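PDB 5D5P: HcgB from Methanococcus maripaludis, which is a guanylyltransferase of FeGP cofactor biosynthesis, probably joining a GMP unit to the pyridinol precursor of the [Fe]-hydrogenase cofactor. Local coordinates for residues I99-L104 and E143-T148. Numbering follows the deposited sequence.
Sequences ITRGRL and ELELIT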
ATOM      1  N   ILE A  99       7.389   0.573  12.324  1.00 19.57           N
ATOM      2  CA  ILE A  99       7.735   0.877  10.942  1.00 19.35           C
ATOM      3  C   ILE A  99       8.125  -0.407  10.271  1.00 20.30           C
ATOM      4  O   ILE A  99       8.978  -1.137  10.778  1.00 20.55           O
ATOM      5  CB  ILE A  99       8.877   1.901  10.836  1.00 24.90           C
ATOM      6  CG1 ILE A  99       8.442   3.177  11.548  1.00 29.98           C
ATOM      7  CG2 ILE A  99       9.195   2.142   9.330  1.00 19.88           C
ATOM      8  CD1 ILE A  99       9.527   4.111  11.751  1.00 38.90           C
ATOM      9  N   THR A 100       7.431  -0.733   9.191  1.00 17.20           N
ATOM     10  CA  THR A 100       7.664  -2.007   8.520  1.00 22.10           C
ATOM     11  C   THR A 100       7.885  -1.805   7.047  1.00 21.92           C
ATOM     12  O   THR A 100       7.373  -0.862   6.457  1.00 19.52           O
ATOM     13  CB  THR A 100       6.459  -2.970   8.732  1.00 23.82           C
ATOM     14  OG1 THR A 100       6.707  -4.192   8.041  1.00 23.38           O
ATOM     15  CG2 THR A 100       5.156  -2.347   8.192  1.00 24.25           C
ATOM     16  N   ARG A 101       8.666  -2.692   6.439  1.00 20.83           N
ATOM     17  CA  ARG A 101       8.854  -2.609   5.015  1.00 24.80           C
ATOM     18  C   ARG A 101       8.952  -4.024   4.496  1.00 26.85           C
ATOM     19  O   ARG A 101       9.493  -4.877   5.180  1.00 31.00           O
ATOM     20  CB  ARG A 101      10.117  -1.823   4.698  1.00 30.56           C
ATOM     21  CG  ARG A 101      10.426  -1.743   3.262  1.00 38.51           C
ATOM     22  CD  ARG A 101      11.849  -1.339   3.003  1.00 37.06           C
ATOM     23  NE  ARG A 101      11.942  -1.032   1.593  1.00 38.40           N
ATOM     24  CZ  ARG A 101      12.620  -1.733   0.702  1.00 38.89           C
ATOM     25  NH1 ARG A 101      13.279  -2.835   1.057  1.00 40.47           N
ATOM     26  NH2 ARG A 101      12.615  -1.318  -0.551  1.00 37.95           N
ATOM     27  N   GLY A 102       8.380  -4.285   3.332  1.00 23.71           N
ATOM     28  CA  GLY A 102       8.455  -5.610   2.752  1.00 23.73           C
ATOM     29  C   GLY A 102       7.708  -5.583   1.443  1.00 21.67           C
ATOM     30  O   GLY A 102       7.340  -4.520   0.941  1.00 22.78           O
ATOM     31  N   ARG A 103       7.419  -6.757   0.904  1.00 19.04           N
ATOM     32  CA  ARG A 103       6.718  -6.813  -0.368  1.00 20.99           C
ATOM     33  C   ARG A 103       5.308  -6.232  -0.228  1.00 20.17           C
ATOM     34  O   ARG A 103       4.682  -6.367   0.815  1.00 21.32           O
ATOM     35  CB  ARG A 103       6.682  -8.266  -0.846  1.00 27.43           C
ATOM     36  CG  ARG A 103       6.638  -8.425  -2.298  1.00 33.34           C
ATOM     37  CD  ARG A 103       7.131  -9.814  -2.622  1.00 27.75           C
ATOM     38  NE  ARG A 103       6.182 -10.817  -2.143  1.00 20.96           N
ATOM     39  CZ  ARG A 103       6.507 -12.005  -1.622  1.00 23.33           C
ATOM     40  NH1 ARG A 103       7.778 -12.380  -1.487  1.00 22.62           N
ATOM     41  NH2 ARG A 103       5.530 -12.850  -1.262  1.00 22.57           N
ATOM     42  N   LEU A 104       4.848  -5.537  -1.261  1.00 18.18           N
ATOM     43  CA  LEU A 104       3.496  -5.008  -1.298  1.00 15.65           C
ATOM     44  C   LEU A 104       2.473  -6.142  -1.415  1.00 17.80           C
ATOM     45  O   LEU A 104       1.497  -6.209  -0.656  1.00 19.67           O
ATOM     46  CB  LEU A 104       3.351  -4.056  -2.486  1.00 20.42           C
ATOM     47  CG  LEU A 104       1.913  -3.696  -2.845  1.00 20.21           C
ATOM     48  CD1 LEU A 104       1.217  -2.893  -1.707  1.00 20.44           C
ATOM     49  CD2 LEU A 104       1.946  -2.900  -4.144  1.00 21.37           C
ATOM     50  N   GLU A 143      15.259   5.230   2.577  1.00 25.02           N
ATOM     51  CA  GLU A 143      15.205   6.645   2.933  1.00 27.21           C
ATOM     52  C   GLU A 143      14.058   7.366   2.221  1.00 28.25           C
ATOM     53  O   GLU A 143      13.241   8.019   2.870  1.00 26.75           O
ATOM     54  CB  GLU A 143      16.529   7.334   2.597  1.00 35.97           C
ATOM     55  CG  GLU A 143      16.538   8.808   2.926  1.00 42.08           C
ATOM     56  CD  GLU A 143      17.866   9.472   2.582  1.00 51.35           C
ATOM     57  OE1 GLU A 143      18.610   8.942   1.727  1.00 57.29           O
ATOM     58  OE2 GLU A 143      18.176  10.508   3.194  1.00 52.49           O
ATOM     59  N   LEU A 144      13.976   7.229   0.898  1.00 30.92           N
ATOM     60  CA  LEU A 144      12.918   7.882   0.134  1.00 30.20           C
ATOM     61  C   LEU A 144      11.534   7.373   0.563  1.00 29.19           C
ATOM     62  O   LEU A 144      10.580   8.160   0.633  1.00 30.26           O
ATOM     63  CB  LEU A 144      13.106   7.655  -1.362  1.00 32.74           C
ATOM     64  CG  LEU A 144      12.030   8.258  -2.258  1.00 37.71           C
ATOM     65  CD1 LEU A 144      12.030   9.770  -2.046  1.00 41.44           C
ATOM     66  CD2 LEU A 144      12.269   7.908  -3.721  1.00 39.87           C
ATOM     67  N   GLU A 145      11.418   6.071   0.823  1.00 23.99           N
ATOM     68  CA  GLU A 145      10.125   5.499   1.227  1.00 25.68           C
ATOM     69  C   GLU A 145       9.672   6.195   2.497  1.00 22.30           C
ATOM     70  O   GLU A 145       8.509   6.591   2.620  1.00 21.84           O
ATOM     71  CB  GLU A 145      10.203   3.977   1.475  1.00 26.65           C
ATOM     72  CG  GLU A 145      10.289   3.129   0.205  1.00 29.37           C
ATOM     73  CD  GLU A 145      10.659   1.683   0.495  1.00 36.73           C
ATOM     74  OE1 GLU A 145      10.848   1.341   1.693  1.00 37.83           O
ATOM     75  OE2 GLU A 145      10.771   0.891  -0.475  1.00 34.89           O
ATOM     76  N   LEU A 146      10.604   6.348   3.434  1.00 21.33           N
ATOM     77  CA  LEU A 146      10.204   6.838   4.760  1.00 23.62           C
ATOM     78  C   LEU A 146       9.901   8.323   4.723  1.00 25.71           C
ATOM     79  O   LEU A 146       8.898   8.783   5.295  1.00 25.20           O
ATOM     80  CB  LEU A 146      11.275   6.522   5.796  1.00 23.90           C
ATOM     81  CG  LEU A 146      10.977   6.985   7.225  1.00 23.00           C
ATOM     82  CD1 LEU A 146       9.631   6.456   7.669  1.00 23.04           C
ATOM     83  CD2 LEU A 146      12.074   6.455   8.161  1.00 25.10           C
ATOM     84  N   ILE A 147      10.757   9.073   4.043  1.00 25.70           N
ATOM     85  CA  ILE A 147      10.555  10.513   3.901  1.00 27.10           C
ATOM     86  C   ILE A 147       9.228  10.773   3.170  1.00 25.81           C
ATOM     87  O   ILE A 147       8.462  11.675   3.545  1.00 27.33           O
ATOM     88  CB  ILE A 147      11.719  11.181   3.161  1.00 31.57           C
ATOM     89  CG1 ILE A 147      12.957  11.178   4.063  1.00 35.37           C
ATOM     90  CG2 ILE A 147      11.369  12.605   2.792  1.00 29.26           C
ATOM     91  CD1 ILE A 147      14.172  11.781   3.425  1.00 42.66           C
ATOM     92  N   THR A 148       8.947   9.973   2.151  1.00 26.73           N
ATOM     93  CA  THR A 148       7.688  10.110   1.414  1.00 26.93           C
ATOM     94  C   THR A 148       6.483   9.824   2.313  1.00 24.44           C
ATOM     95  O   THR A 148       5.493  10.567   2.297  1.00 23.14           O
ATOM     96  CB  THR A 148       7.655   9.168   0.181  1.00 32.65           C
ATOM     97  OG1 THR A 148       8.650   9.610  -0.762  1.00 30.09           O
ATOM     98  CG2 THR A 148       6.313   9.245  -0.516  1.00 36.14           C
TER
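E145 OE2 has three hydrogen-bonding partners: R101 NH2 donates to it at 2.9 Å, R101 NE reaches it more weakly, and the hydroxyl of S128 is hydrogen-bonded to it as well. R101 and E145 form a side-on bidentate salt bridge, NE to OE1 and NH2 to OE2, that ties strand 97-103, central in the five-stranded mixed sheet of the Maf-clan fold, to helix 138-151, which packs over one face of that sheet. The shortest link runs from R101 NE to E145 OE1, 2.6 Å, with an N-H...O angle of 145°, and uses the syn lone pair of the oxygen. Both carboxylate oxygens meet the guanidinium at its edge, and the two flat groups lie only 25° apart. The same twist shows at R101 NH2, which lies 26° out of the carboxylate plane. Both extended chains bridge the distance, with R101 CG anti to the backbone N and E145 CG anti to its carbonyl carbon; they cross nearly at a right angle. E145 is buried, with S111 and L113 of strand 111-117 against its side chain, and its carboxylate is probably stabilised as an anion by the R101 guanidinium. R101 CD, bonded to NE, is carried along to 3.1 Å from E145 OE1.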